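Local atomic coordinates of EF0056 (Enterococcus faecalis, PDB entry 6ORI), a protein that is an enterococcal surface protein of unknown molecular function, built from immunoglobulin-like beta domains with a bound calcium ion and probably linked to biofilm formation. Residues L72-L78 against D163-R168; L160-R164 against L191-D195; S233-N237 against V345-P351; D243-K248 against R338-V342; M282-Q286 against T327-D331. One frame throughout, in Å; residues are numbered along the deposited sequence. Where two conformers were deposited one is given.

Contact 1 of 5, residues L72-L78 against D163-R168. With CA (calcium ion), chain B.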
# COMPACT_ATOMS: atom_id res chain seq x y z
N LEU A 72 -3.66 9.32 9.79
CA LEU A 72 -2.44 8.52 9.75
C LEU A 72 -2.36 7.78 11.08
O LEU A 72 -2.25 8.40 12.15
CB LEU A 72 -1.22 9.41 9.58
CG LEU A 72 0.12 8.70 9.63
CD1 LEU A 72 0.32 7.74 8.47
CD2 LEU A 72 1.23 9.74 9.68
N GLN A 73 -2.47 6.46 11.02
CA GLN A 73 -2.28 5.59 12.18
C GLN A 73 -0.86 5.04 12.14
O GLN A 73 -0.38 4.60 11.08
CB GLN A 73 -3.28 4.42 12.22
CG GLN A 73 -3.09 3.50 13.43
CD GLN A 73 -4.22 2.49 13.62
OE1 GLN A 73 -5.39 2.77 13.36
NE2 GLN A 73 -3.87 1.30 14.10
N LEU A 74 -0.17 5.09 13.29
CA LEU A 74 1.16 4.52 13.41
C LEU A 74 1.14 3.42 14.45
O LEU A 74 0.45 3.49 15.45
CB LEU A 74 2.18 5.57 13.83
CG LEU A 74 2.36 6.72 12.88
CD1 LEU A 74 3.36 7.68 13.48
CD2 LEU A 74 2.80 6.28 11.50
N ASP A 75 1.95 2.40 14.22
CA ASP A 75 2.14 1.34 15.18
C ASP A 75 2.22 1.89 16.59
O ASP A 75 3.00 2.81 16.83
CB ASP A 75 3.42 0.60 14.83
CG ASP A 75 3.48 -0.76 15.44
OD1 ASP A 75 3.61 -0.84 16.68
OD2 ASP A 75 3.42 -1.75 14.67
N GLU A 76 1.47 1.31 17.51
CA GLU A 76 1.49 1.75 18.90
C GLU A 76 2.90 1.78 19.48
O GLU A 76 3.21 2.63 20.34
CB GLU A 76 0.62 0.83 19.77
CG GLU A 76 -0.88 0.97 19.54
CD GLU A 76 -1.47 2.23 20.16
OE1 GLU A 76 -2.71 2.36 20.16
OE2 GLU A 76 -0.70 3.09 20.66
N ARG A 77 3.76 0.87 19.03
CA ARG A 77 5.10 0.78 19.59
C ARG A 77 5.94 1.99 19.22
O ARG A 77 6.88 2.34 19.94
CB ARG A 77 5.77 -0.53 19.13
CG ARG A 77 5.11 -1.76 19.73
CD ARG A 77 5.56 -3.06 19.06
NE ARG A 77 5.16 -3.10 17.67
CZ ARG A 77 5.66 -3.91 16.74
NH1 ARG A 77 6.61 -4.80 17.06
NH2 ARG A 77 5.23 -3.85 15.50
N LEU A 78 5.65 2.61 18.08
CA LEU A 78 6.26 3.89 17.71
C LEU A 78 5.48 5.05 18.29
O LEU A 78 6.08 6.02 18.76
CB LEU A 78 6.34 4.06 16.18
CG LEU A 78 7.25 3.10 15.46
CD1 LEU A 78 7.14 3.35 13.96
CD2 LEU A 78 8.67 3.27 15.93
N ASP A 163 6.67 -8.90 14.70
CA ASP A 163 5.58 -7.98 14.36
C ASP A 163 6.20 -6.77 13.65
O ASP A 163 6.93 -5.96 14.26
CB ASP A 163 4.85 -7.47 15.61
CG ASP A 163 3.81 -8.44 16.17
OD1 ASP A 163 3.45 -9.42 15.51
OD2 ASP A 163 3.30 -8.16 17.28
N ARG A 164 5.93 -6.61 12.37
CA ARG A 164 6.44 -5.44 11.65
C ARG A 164 5.76 -4.16 12.15
O ARG A 164 4.64 -4.20 12.63
CB ARG A 164 6.23 -5.61 10.15
CG ARG A 164 6.85 -6.88 9.55
CD ARG A 164 8.33 -7.00 9.86
NE ARG A 164 9.10 -5.80 9.53
CZ ARG A 164 10.04 -5.71 8.58
NH1 ARG A 164 10.67 -4.54 8.41
NH2 ARG A 164 10.36 -6.76 7.82
N LEU A 165 6.46 -3.05 12.02
CA LEU A 165 5.97 -1.74 12.45
C LEU A 165 5.05 -1.17 11.39
O LEU A 165 5.49 -0.77 10.32
CB LEU A 165 7.12 -0.76 12.69
CG LEU A 165 8.09 -1.13 13.81
CD1 LEU A 165 9.36 -0.27 13.68
CD2 LEU A 165 7.46 -0.97 15.18
N MET A 166 3.78 -1.14 11.70
CA MET A 166 2.79 -0.75 10.73
C MET A 166 2.51 0.73 10.65
O MET A 166 2.80 1.51 11.57
CB MET A 166 1.50 -1.50 11.00
CG MET A 166 0.73 -1.05 12.23
SD MET A 166 -0.33 0.41 12.04
CE MET A 166 -1.62 -0.27 11.05
N TYR A 167 1.94 1.12 9.51
CA TYR A 167 1.28 2.40 9.36
C TYR A 167 0.03 2.19 8.52
O TYR A 167 -0.04 1.25 7.74
CB TYR A 167 2.19 3.44 8.72
CG TYR A 167 2.75 3.09 7.38
CD1 TYR A 167 2.00 3.19 6.22
CD2 TYR A 167 4.07 2.69 7.26
CE1 TYR A 167 2.56 2.86 4.98
CE2 TYR A 167 4.64 2.39 6.05
CZ TYR A 167 3.89 2.48 4.92
OH TYR A 167 4.50 2.17 3.72
N ARG A 168 -0.97 3.05 8.71
CA ARG A 168 -2.16 3.09 7.86
C ARG A 168 -2.51 4.53 7.58
O ARG A 168 -2.65 5.32 8.52
CB ARG A 168 -3.33 2.37 8.54
CG ARG A 168 -4.65 2.41 7.75
CD ARG A 168 -5.84 2.04 8.63
NE ARG A 168 -7.02 1.68 7.87
CZ ARG A 168 -8.27 1.70 8.33
NH1 ARG A 168 -8.54 2.10 9.56
NH2 ARG A 168 -9.25 1.31 7.54
CA CA B . 3.52 -11.36 14.29
O HOH W 1 -7.45 3.36 11.93

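Contact 2 of 5, residues L160-R164 against L191-D195. With CA (calcium ion), chain B.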
# COMPACT_ATOMS: atom_id res chain seq x y z
N LEU A 160 10.54 -6.86 16.91
CA LEU A 160 10.56 -6.17 15.63
C LEU A 160 10.63 -7.17 14.49
O LEU A 160 10.21 -6.87 13.37
CB LEU A 160 11.76 -5.24 15.58
CG LEU A 160 11.69 -4.01 16.50
CD1 LEU A 160 13.06 -3.38 16.63
CD2 LEU A 160 10.66 -3.01 15.97
N LYS A 161 11.20 -8.33 14.77
CA LYS A 161 11.26 -9.40 13.78
C LYS A 161 9.89 -10.04 13.60
O LYS A 161 9.47 -10.31 12.49
CB LYS A 161 12.30 -10.43 14.22
CG LYS A 161 12.66 -11.49 13.20
CD LYS A 161 14.17 -11.78 13.24
CE LYS A 161 14.70 -12.11 14.65
NZ LYS A 161 16.14 -11.78 14.81
N SER A 162 9.18 -10.25 14.70
CA SER A 162 7.94 -11.01 14.64
C SER A 162 6.69 -10.18 14.30
O SER A 162 5.73 -10.70 13.78
CB SER A 162 7.72 -11.78 15.94
OG SER A 162 7.52 -10.91 17.03
N ASP A 163 6.67 -8.90 14.70
CA ASP A 163 5.58 -7.98 14.36
C ASP A 163 6.20 -6.77 13.65
O ASP A 163 6.93 -5.96 14.26
CB ASP A 163 4.85 -7.47 15.61
CG ASP A 163 3.81 -8.44 16.17
OD1 ASP A 163 3.45 -9.42 15.51
OD2 ASP A 163 3.30 -8.16 17.28
N ARG A 164 5.93 -6.61 12.37
CA ARG A 164 6.44 -5.44 11.65
C ARG A 164 5.76 -4.16 12.15
O ARG A 164 4.64 -4.20 12.63
CB ARG A 164 6.23 -5.61 10.15
CG ARG A 164 6.85 -6.88 9.55
CD ARG A 164 8.33 -7.00 9.86
NE ARG A 164 9.10 -5.80 9.53
CZ ARG A 164 10.04 -5.71 8.58
NH1 ARG A 164 10.67 -4.54 8.41
NH2 ARG A 164 10.36 -6.76 7.82
N LEU A 191 10.32 -0.11 6.73
CA LEU A 191 11.48 -0.94 6.42
C LEU A 191 12.62 -0.67 7.37
O LEU A 191 12.81 0.45 7.84
CB LEU A 191 11.97 -0.68 5.00
CG LEU A 191 10.96 -0.90 3.89
CD1 LEU A 191 11.64 -0.67 2.56
CD2 LEU A 191 10.38 -2.29 3.95
N THR A 192 13.39 -1.71 7.64
CA THR A 192 14.51 -1.62 8.54
C THR A 192 15.65 -2.41 7.91
O THR A 192 15.53 -2.86 6.78
CB THR A 192 14.16 -2.20 9.90
OG1 THR A 192 13.87 -3.60 9.76
CG2 THR A 192 12.96 -1.50 10.50
N ASP A 193 16.75 -2.57 8.64
CA ASP A 193 17.94 -3.19 8.08
C ASP A 193 17.81 -4.70 7.90
O ASP A 193 18.69 -5.34 7.34
CB ASP A 193 19.17 -2.87 8.94
CG ASP A 193 19.86 -1.58 8.53
OD1 ASP A 193 20.12 -1.40 7.32
OD2 ASP A 193 20.13 -0.74 9.42
N GLN A 194 16.70 -5.26 8.39
CA GLN A 194 16.43 -6.68 8.19
C GLN A 194 15.78 -6.91 6.83
O GLN A 194 15.55 -8.06 6.43
CB GLN A 194 15.53 -7.23 9.30
CG GLN A 194 14.06 -6.83 9.21
CD GLN A 194 13.23 -7.40 10.34
OE1 GLN A 194 13.47 -8.52 10.80
NE2 GLN A 194 12.26 -6.62 10.81
N ASP A 195 15.48 -5.83 6.13
CA ASP A 195 14.84 -5.91 4.82
C ASP A 195 15.88 -5.73 3.74
O ASP A 195 16.49 -4.67 3.61
CB ASP A 195 13.74 -4.88 4.72
CG ASP A 195 12.69 -5.09 5.78
OD1 ASP A 195 12.20 -6.23 5.87
OD2 ASP A 195 12.41 -4.15 6.55
CA CA B . 3.52 -11.36 14.29

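Contact 3 of 5, residues S233-N237 against V345-P351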
# COMPACT_ATOMS: atom_id res chain seq x y z
N SER A 233 -12.50 -15.63 -8.75
CA SER A 233 -13.09 -16.14 -7.52
C SER A 233 -12.05 -16.41 -6.45
O SER A 233 -10.87 -16.53 -6.74
CB SER A 233 -13.87 -17.42 -7.81
OG SER A 233 -13.12 -18.25 -8.69
N THR A 234 -12.47 -16.56 -5.20
CA THR A 234 -11.53 -16.78 -4.09
C THR A 234 -11.29 -18.21 -3.61
O THR A 234 -10.40 -18.48 -2.79
CB THR A 234 -11.98 -16.02 -2.85
OG1 THR A 234 -13.36 -16.28 -2.57
CG2 THR A 234 -11.82 -14.53 -3.11
N GLY A 235 -12.14 -19.10 -4.04
CA GLY A 235 -12.04 -20.51 -3.70
C GLY A 235 -12.70 -20.90 -2.38
O GLY A 235 -13.17 -20.05 -1.62
N ALA A 236 -12.73 -22.19 -2.10
CA ALA A 236 -13.51 -22.71 -0.97
C ALA A 236 -12.99 -22.31 0.40
O ALA A 236 -13.73 -22.42 1.39
CB ALA A 236 -13.56 -24.23 -1.04
N ASN A 237 -11.73 -21.90 0.49
CA ASN A 237 -11.11 -21.56 1.77
C ASN A 237 -10.73 -20.11 1.82
O ASN A 237 -9.98 -19.69 2.70
CB ASN A 237 -9.89 -22.45 2.00
CG ASN A 237 -10.27 -23.89 2.06
OD1 ASN A 237 -11.00 -24.29 2.96
ND2 ASN A 237 -9.85 -24.67 1.08
N VAL A 345 -4.80 -12.95 -6.57
CA VAL A 345 -5.68 -13.70 -5.69
C VAL A 345 -4.99 -15.03 -5.33
O VAL A 345 -4.84 -15.89 -6.20
CB VAL A 345 -7.02 -13.96 -6.36
CG1 VAL A 345 -7.93 -14.73 -5.45
CG2 VAL A 345 -7.69 -12.66 -6.81
N LEU A 346 -4.60 -15.18 -4.08
CA LEU A 346 -3.87 -16.36 -3.60
C LEU A 346 -4.87 -17.25 -2.91
O LEU A 346 -5.22 -17.02 -1.76
CB LEU A 346 -2.77 -15.96 -2.61
CG LEU A 346 -1.83 -14.81 -3.01
CD1 LEU A 346 -0.82 -14.54 -1.92
CD2 LEU A 346 -1.11 -15.15 -4.28
N GLN A 347 -5.35 -18.26 -3.61
CA GLN A 347 -6.33 -19.17 -3.05
C GLN A 347 -5.68 -20.06 -2.01
O GLN A 347 -4.64 -20.65 -2.25
CB GLN A 347 -6.95 -20.01 -4.15
CG GLN A 347 -7.58 -19.17 -5.26
CD GLN A 347 -8.55 -19.95 -6.12
OE1 GLN A 347 -8.41 -21.16 -6.29
NE2 GLN A 347 -9.55 -19.26 -6.66
N LEU A 348 -6.28 -20.13 -0.83
CA LEU A 348 -5.73 -20.97 0.23
C LEU A 348 -6.20 -22.41 0.09
O LEU A 348 -7.30 -22.68 -0.35
CB LEU A 348 -6.16 -20.41 1.58
CG LEU A 348 -5.70 -18.99 1.87
CD1 LEU A 348 -6.32 -18.53 3.18
CD2 LEU A 348 -4.20 -18.87 1.91
N THR A 349 -5.35 -23.34 0.52
CA THR A 349 -5.64 -24.77 0.42
C THR A 349 -6.49 -25.25 1.57
O THR A 349 -7.12 -26.31 1.48
CB THR A 349 -4.37 -25.60 0.45
OG1 THR A 349 -3.65 -25.26 1.63
CG2 THR A 349 -3.50 -25.33 -0.77
N LYS A 350 -6.50 -24.50 2.66
CA LYS A 350 -7.36 -24.80 3.80
C LYS A 350 -7.63 -23.48 4.51
O LYS A 350 -6.97 -22.47 4.23
CB LYS A 350 -6.71 -25.83 4.73
CG LYS A 350 -5.36 -25.45 5.23
CD LYS A 350 -4.67 -26.61 5.93
CE LYS A 350 -4.26 -27.68 4.95
NZ LYS A 350 -3.44 -28.75 5.58
N PRO A 351 -8.61 -23.47 5.43
CA PRO A 351 -8.92 -22.22 6.13
C PRO A 351 -7.73 -21.67 6.89
O PRO A 351 -6.89 -22.44 7.36
CB PRO A 351 -10.04 -22.64 7.09
CG PRO A 351 -10.64 -23.85 6.48
CD PRO A 351 -9.50 -24.57 5.83
O HOH W 2 -11.37 -20.95 -8.39
O HOH W 3 -9.55 -21.15 -1.34
O HOH W 4 -8.73 -24.38 -2.05

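Contact 4 of 5, residues D243-K248 against R338-V342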
# COMPACT_ATOMS: atom_id res chain seq x y z
N ASP A 243 -3.12 -6.34 -3.56
CA ASP A 243 -3.38 -5.24 -4.46
C ASP A 243 -2.10 -4.43 -4.61
O ASP A 243 -1.66 -3.76 -3.66
CB ASP A 243 -4.54 -4.38 -3.95
CG ASP A 243 -5.90 -5.01 -4.23
OD1 ASP A 243 -5.96 -6.02 -4.96
OD2 ASP A 243 -6.92 -4.49 -3.74
N HIS A 244 -1.46 -4.59 -5.76
CA HIS A 244 -0.25 -3.88 -6.09
C HIS A 244 -0.66 -2.59 -6.77
O HIS A 244 -1.18 -2.61 -7.89
CB HIS A 244 0.62 -4.75 -7.00
CG HIS A 244 1.90 -4.10 -7.43
ND1 HIS A 244 2.55 -4.45 -8.60
CD2 HIS A 244 2.68 -3.17 -6.83
CE1 HIS A 244 3.65 -3.74 -8.72
NE2 HIS A 244 3.75 -2.94 -7.66
N LYS A 245 -0.47 -1.47 -6.08
CA LYS A 245 -0.92 -0.19 -6.60
C LYS A 245 0.27 0.69 -6.99
O LYS A 245 1.23 0.84 -6.23
CB LYS A 245 -1.81 0.51 -5.57
CG LYS A 245 -2.47 1.78 -6.11
CD LYS A 245 -3.48 2.38 -5.12
CE LYS A 245 -4.24 3.53 -5.75
NZ LYS A 245 -5.24 4.08 -4.80
N LEU A 246 0.19 1.24 -8.19
CA LEU A 246 1.23 2.09 -8.77
C LEU A 246 0.73 3.51 -8.89
O LEU A 246 -0.32 3.76 -9.51
CB LEU A 246 1.65 1.56 -10.14
CG LEU A 246 2.17 0.13 -10.13
CD1 LEU A 246 2.44 -0.31 -11.54
CD2 LEU A 246 3.41 0.01 -9.31
N THR A 247 1.45 4.41 -8.25
CA THR A 247 1.17 5.85 -8.28
C THR A 247 2.05 6.44 -9.37
O THR A 247 3.29 6.31 -9.30
CB THR A 247 1.55 6.42 -6.92
OG1 THR A 247 0.77 5.79 -5.89
CG2 THR A 247 1.42 7.94 -6.88
N LYS A 248 1.45 7.09 -10.35
CA LYS A 248 2.23 7.66 -11.43
C LYS A 248 2.84 9.01 -11.09
O LYS A 248 2.38 9.72 -10.21
CB LYS A 248 1.34 7.83 -12.66
CG LYS A 248 0.82 6.53 -13.24
CD LYS A 248 -0.02 6.80 -14.51
CE LYS A 248 -0.60 5.55 -15.09
NZ LYS A 248 -1.27 5.84 -16.39
N ARG A 338 -4.20 8.72 -13.62
CA ARG A 338 -4.81 7.85 -12.62
C ARG A 338 -3.90 6.67 -12.30
O ARG A 338 -3.12 6.20 -13.14
CB ARG A 338 -6.17 7.34 -13.07
CG ARG A 338 -7.25 8.40 -13.04
CD ARG A 338 -8.60 7.93 -13.58
NE ARG A 338 -8.56 7.70 -15.03
CZ ARG A 338 -8.43 6.53 -15.63
NH1 ARG A 338 -8.36 5.40 -14.94
NH2 ARG A 338 -8.38 6.49 -16.96
N PRO A 339 -4.01 6.15 -11.07
CA PRO A 339 -3.15 5.04 -10.66
C PRO A 339 -3.59 3.72 -11.25
O PRO A 339 -4.66 3.58 -11.85
CB PRO A 339 -3.33 5.00 -9.14
CG PRO A 339 -4.67 5.60 -8.92
CD PRO A 339 -4.83 6.66 -9.97
N ILE A 340 -2.72 2.74 -11.08
CA ILE A 340 -2.90 1.39 -11.58
C ILE A 340 -3.00 0.44 -10.40
O ILE A 340 -2.24 0.56 -9.44
CB ILE A 340 -1.70 1.00 -12.44
CG1 ILE A 340 -1.61 1.92 -13.67
CG2 ILE A 340 -1.74 -0.49 -12.79
CD1 ILE A 340 -0.30 1.87 -14.39
N VAL A 341 -3.90 -0.53 -10.48
CA VAL A 341 -3.99 -1.60 -9.49
C VAL A 341 -3.90 -2.93 -10.23
O VAL A 341 -4.69 -3.16 -11.15
CB VAL A 341 -5.29 -1.53 -8.67
CG1 VAL A 341 -5.40 -2.71 -7.73
CG2 VAL A 341 -5.35 -0.25 -7.87
N VAL A 342 -2.93 -3.74 -9.82
CA VAL A 342 -2.75 -5.12 -10.30
C VAL A 342 -3.13 -5.98 -9.12
O VAL A 342 -2.58 -5.81 -8.04
CB VAL A 342 -1.28 -5.36 -10.71
CG1 VAL A 342 -1.08 -6.80 -11.18
CG2 VAL A 342 -0.87 -4.36 -11.81

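Contact 5 of 5, residues M282-Q286 against T327-D331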
# COMPACT_ATOMS: atom_id res chain seq x y z
N MET A 282 -4.68 -13.68 -11.59
CA MET A 282 -4.38 -12.28 -11.84
C MET A 282 -5.67 -11.63 -12.28
O MET A 282 -6.38 -12.15 -13.18
CB MET A 282 -3.35 -12.15 -12.96
CG MET A 282 -2.77 -10.76 -13.07
SD MET A 282 -1.55 -10.76 -14.39
CE MET A 282 -0.91 -9.11 -14.20
N HIS A 283 -6.03 -10.52 -11.63
CA HIS A 283 -7.20 -9.75 -12.04
C HIS A 283 -6.81 -8.39 -12.53
O HIS A 283 -5.89 -7.76 -11.98
CB HIS A 283 -8.17 -9.56 -10.87
CG HIS A 283 -8.83 -10.82 -10.39
ND1 HIS A 283 -9.91 -10.82 -9.52
CD2 HIS A 283 -8.58 -12.12 -10.67
CE1 HIS A 283 -10.28 -12.06 -9.28
NE2 HIS A 283 -9.49 -12.88 -9.97
N MET A 284 -7.53 -7.92 -13.53
CA MET A 284 -7.45 -6.56 -14.00
C MET A 284 -8.44 -5.73 -13.22
O MET A 284 -9.60 -6.13 -13.07
CB MET A 284 -7.77 -6.51 -15.49
CG MET A 284 -7.70 -5.11 -16.06
SD MET A 284 -8.10 -4.99 -17.81
CE MET A 284 -6.60 -5.61 -18.53
N VAL A 285 -7.98 -4.57 -12.75
CA VAL A 285 -8.77 -3.65 -11.94
C VAL A 285 -8.64 -2.25 -12.54
O VAL A 285 -7.64 -1.92 -13.14
CB VAL A 285 -8.24 -3.65 -10.48
CG1 VAL A 285 -9.03 -2.70 -9.60
CG2 VAL A 285 -8.26 -5.07 -9.89
N GLN A 286 -9.65 -1.42 -12.33
CA GLN A 286 -9.67 -0.09 -12.92
C GLN A 286 -9.90 0.97 -11.87
O GLN A 286 -10.79 0.86 -11.02
CB GLN A 286 -10.78 -0.04 -13.97
CG GLN A 286 -11.01 -1.40 -14.61
CD GLN A 286 -11.33 -1.31 -16.08
OE1 GLN A 286 -12.14 -0.49 -16.50
NE2 GLN A 286 -10.69 -2.16 -16.87
N THR A 327 -1.06 -4.81 -21.94
CA THR A 327 -2.33 -4.15 -21.63
C THR A 327 -3.49 -5.15 -21.59
O THR A 327 -4.58 -4.81 -21.12
CB THR A 327 -2.68 -3.00 -22.59
OG1 THR A 327 -3.00 -3.51 -23.89
CG2 THR A 327 -1.56 -2.00 -22.67
N LYS A 328 -3.29 -6.38 -22.07
CA LYS A 328 -4.31 -7.42 -21.94
C LYS A 328 -4.42 -7.88 -20.48
O LYS A 328 -5.46 -8.41 -20.06
CB LYS A 328 -3.97 -8.60 -22.84
CG LYS A 328 -4.13 -8.30 -24.32
CD LYS A 328 -3.93 -9.56 -25.16
CE LYS A 328 -2.68 -9.47 -26.00
NZ LYS A 328 -2.21 -10.81 -26.48
N LEU A 329 -3.34 -7.72 -19.71
CA LEU A 329 -3.32 -8.20 -18.32
C LEU A 329 -3.45 -7.10 -17.28
O LEU A 329 -3.95 -7.33 -16.17
CB LEU A 329 -2.04 -8.96 -18.02
CG LEU A 329 -1.69 -10.12 -18.93
CD1 LEU A 329 -0.49 -10.85 -18.43
CD2 LEU A 329 -2.86 -11.09 -19.08
N ILE A 330 -2.96 -5.91 -17.62
CA ILE A 330 -2.93 -4.79 -16.67
C ILE A 330 -3.60 -3.59 -17.32
O ILE A 330 -3.29 -3.26 -18.45
CB ILE A 330 -1.49 -4.41 -16.29
CG1 ILE A 330 -0.79 -5.57 -15.56
CG2 ILE A 330 -1.42 -3.10 -15.49
CD1 ILE A 330 0.73 -5.35 -15.33
N ASP A 331 -4.50 -2.93 -16.59
CA ASP A 331 -5.06 -1.67 -17.05
C ASP A 331 -4.09 -0.58 -16.59
O ASP A 331 -4.03 -0.22 -15.42
CB ASP A 331 -6.48 -1.45 -16.53
CG ASP A 331 -7.14 -0.24 -17.17
OD1 ASP A 331 -6.44 0.72 -17.53
OD2 ASP A 331 -8.38 -0.26 -17.33
O HOH W 5 -3.97 -6.52 -13.57
O HOH W 6 -5.06 -3.94 -13.75
O HOH W 7 -5.39 -0.46 -13.08

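Contact 1 of 5, residues L72-L78 against D163-R168
The short strand segments 72-74 and 166-168 run antiparallel, 167° between their directions, with Gln-73 and Arg-168 as a hydrogen-bonded pair and Leu-74 opposite Tyr-167 as a non-hydrogen-bonded one. Asp-75 N still reaches Met-166 O at 2.9 Å, but beyond it side chains take over from backbone pairing. A chi1 of -161° sets the Asp-75 carboxylate beside Met-166, whose N donates to the anti lone pair of OD2 at 3.1 Å. The other oxygen, OD1, caps helix 76-79 by accepting from Arg-77 N, again on an anti lone pair. Arg-77 then grips the same carboxylate side-on, NE to OD1 and NH2 to OD2, the latter bond 2.9 Å long. The outer edge of the guanidinium, NH1 and NH2 together, closes end-on upon Asp-163 O, each nitrogen 3.0 Å away. Leu-165 CD2 lies over one guanidinium face, 3.7 Å from NH2. On the strands, water 1 bridges Gln-73 OE1 and Arg-168 NH1; Phe-19 takes Gln-73 NE2 and Glu-185 pairs with Arg-168. Two bonds on each Asp-75 oxygen fix the carboxylate's rotation, and Arg-77 ties this helix start to the backbone of Asp-163, whose OD1 binds calcium.

Contact 2 of 5, residues L160-R164 against L191-D195
Asp-195 OD2 is gripped from two directions: Arg-164 NH1 donates to its syn lone pair at 2.6 Å, and Thr-192 N to its anti lone pair at 2.8 Å. The second oxygen, OD1, receives Arg-164 NH2 at 2.7 Å, also on the syn side, so this salt bridge is an end-on, two-pronged pair with guanidinium and carboxylate only 2° from coplanar. Bends at chi2 and chi3 curl the arginine round to meet the acid, which closes a type I turn running from Thr-192. Gln-194 approaches the same guanidinium from over a face: its NE2 sits 3.3 Å from Arg-164 CZ, above the centre of the group, the amide plane tilted 40° to it. That nitrogen also donates to Leu-160 O, a longer bond of 3.3 Å that arrives from above the carbonyl plane. Gln-194 OE1 rests against the aliphatic start of Lys-161, 3.9 Å from its CG. Next along the chain, Ser-162 O and Asp-163 OD1 bind calcium together with Gly-372, Asp-374, Leu-400 and Asp-402. The contact thus fastens the loop after strand 184-189 to the end of helix 157-162, while helix 148-155 packs against Leu-160 and Thr-192.

Contact 3 of 5, residues S233-N237 against V345-P351
This is a loop-on-strand contact, partly buried and bridged by water, in which the connection between strands 211-221 and 239-248 lies along the end of strand 340-348. Gln-347 holds one end. In the conformer given, its extended chain carries NE2 to Ser-233 O at 3.0 Å, a bond at 145° that comes from above the carbonyl plane although the acceptor lies in the plane of the glutamine amide. Water 2 accepts from the same NE2 and also meets Ser-233 OG. Gly-235 passes close to this amide, its N 3.7 Å from Gln-347 NE2, at backbone angles where a CB would collide with the preceding carbonyl oxygen. Val-345 CG1 packs 3.7 Å from Ser-233 O as well. At the other end the Asn-237 side chain lies across the backbone from Leu-348 to Pro-351: CG is 3.5 Å from Lys-350 CA, and OD1 sits against Pro-351 CD at 3.3 Å, just where helix 352-359 begins. Water 3 accepts from Asn-237 N at 2.9 Å and lies within hydrogen-bonding distance of Leu-348 O; water 4 donates to Leu-348 O and has a weak link to Asn-237 ND2. One direct bond and three waters therefore join loop and strand end, in place of beta pairing between them.

Contact 4 of 5, residues D243-K248 against R338-V342
Two inner strands of the five-stranded antiparallel sheet pair here, 239-248 beside the start of 340-348, their segments 4.6 Å apart and inclined at 158°. His-244 with Val-342 and Leu-246 with Ile-340 are the hydrogen-bonded pairs, each closed by two backbone bonds, and Lys-245 faces Val-341 as the non-hydrogen-bonded pair between them. On the face of His-244, Leu-246, Ile-340 and Val-342, Leu-246 CB meets Ile-340 CB at 4.1 Å; His-244 NE2 bonds Thr-392 O. Lys-248 stretches its fully extended chain at about a right angle across Ile-340, CE being 3.8 Å from CD1 and 3.3 Å from Arg-338 O. Its NZ ends among the carbonyl oxygens of Ser-336, Phe-332 and Phe-252, three acceptors for a buried lysine. The other face carries Lys-245, whose CG touches Val-341 CG2 at 3.9 Å. Held straight from chi1 (-172°) onward, this lysine runs side by side with the Pro-339 ring, CE 3.8 Å from Pro-339 CB, and delivers NZ to Ser-32 O and Tyr-292 OH. Strand 31-38 packs against this face at Lys-245 and Pro-339, while strand 375-382 meets the opposite one at His-244 and Leu-246; strand 211-221 flanks 239-248 within the sheet.

Contact 5 of 5, residues M282-Q286 against T327-D331
Met-282 and Met-284 reach from the C-terminal end of strand 277-284 toward the loop 327-331, and their methyl groups do most of the touching. Met-282 is straight throughout; it meets Leu-329 at about a right angle and Ile-330 obliquely, so that CE settles 3.8 Å from Ile-330 CG1 and 4.0 Å from Leu-329 CB. Met-284 starts out the same way, its CG anti to the backbone N, but turns at the thioether (chi3 -77°). That bend brings its CE against the carbonyls of the short 3-10 turn, 3.4 Å from both Thr-327 O and Lys-328 O, while CG lies 3.9 Å from Asp-331 CB. Asp-331 crosses the Met-284 chain at about a right angle. At the exposed end, the Gln-286 amide stands nearly perpendicular to the Asp-331 carboxylate, 85° between planes; NE2 is 3.0 Å from OD2, at an angle too poor for a hydrogen bond. The other carboxylate oxygen of Asp-331 accepts from Ala-333 N.

Between the two backbones runs a file of three waters. Water 5 lies between His-283 O and Leu-329 O, water 6 accepts from Val-285 N and Asp-331 N, and water 7 lies 2.7 Å from both Val-285 O and Asp-331 O. Direct contact is therefore mostly van der Waals, through methionine methyls packed on aliphatic carbons and carbonyl oxygens, while solvent carries the backbone polarity that a paired strand would satisfy directly.

How the contacts relate
Contacts 1 and 2 form one unit around the calcium site: they share Asp-163 and Arg-164, their centres lie 12 Å apart, and Leu-165 CD1 packs on Leu-160 CD2 at 3.8 Å. Contacts 3, 4 and 5 belong to the five-stranded sheet, where strand 340-348 lies between 239-248 and 277-284. Contact 4 sits at its beginning and contact 3 at its end, centres 24 Å apart. Contact 5 adjoins both: Met-282 CE meets Val-342 CG1 at 3.8 Å, and His-283 CE1 meets Val-345 CG2 at 3.6 Å. The centre of contact 5 is about 32 Å from that of contact 2, across the chain's centre.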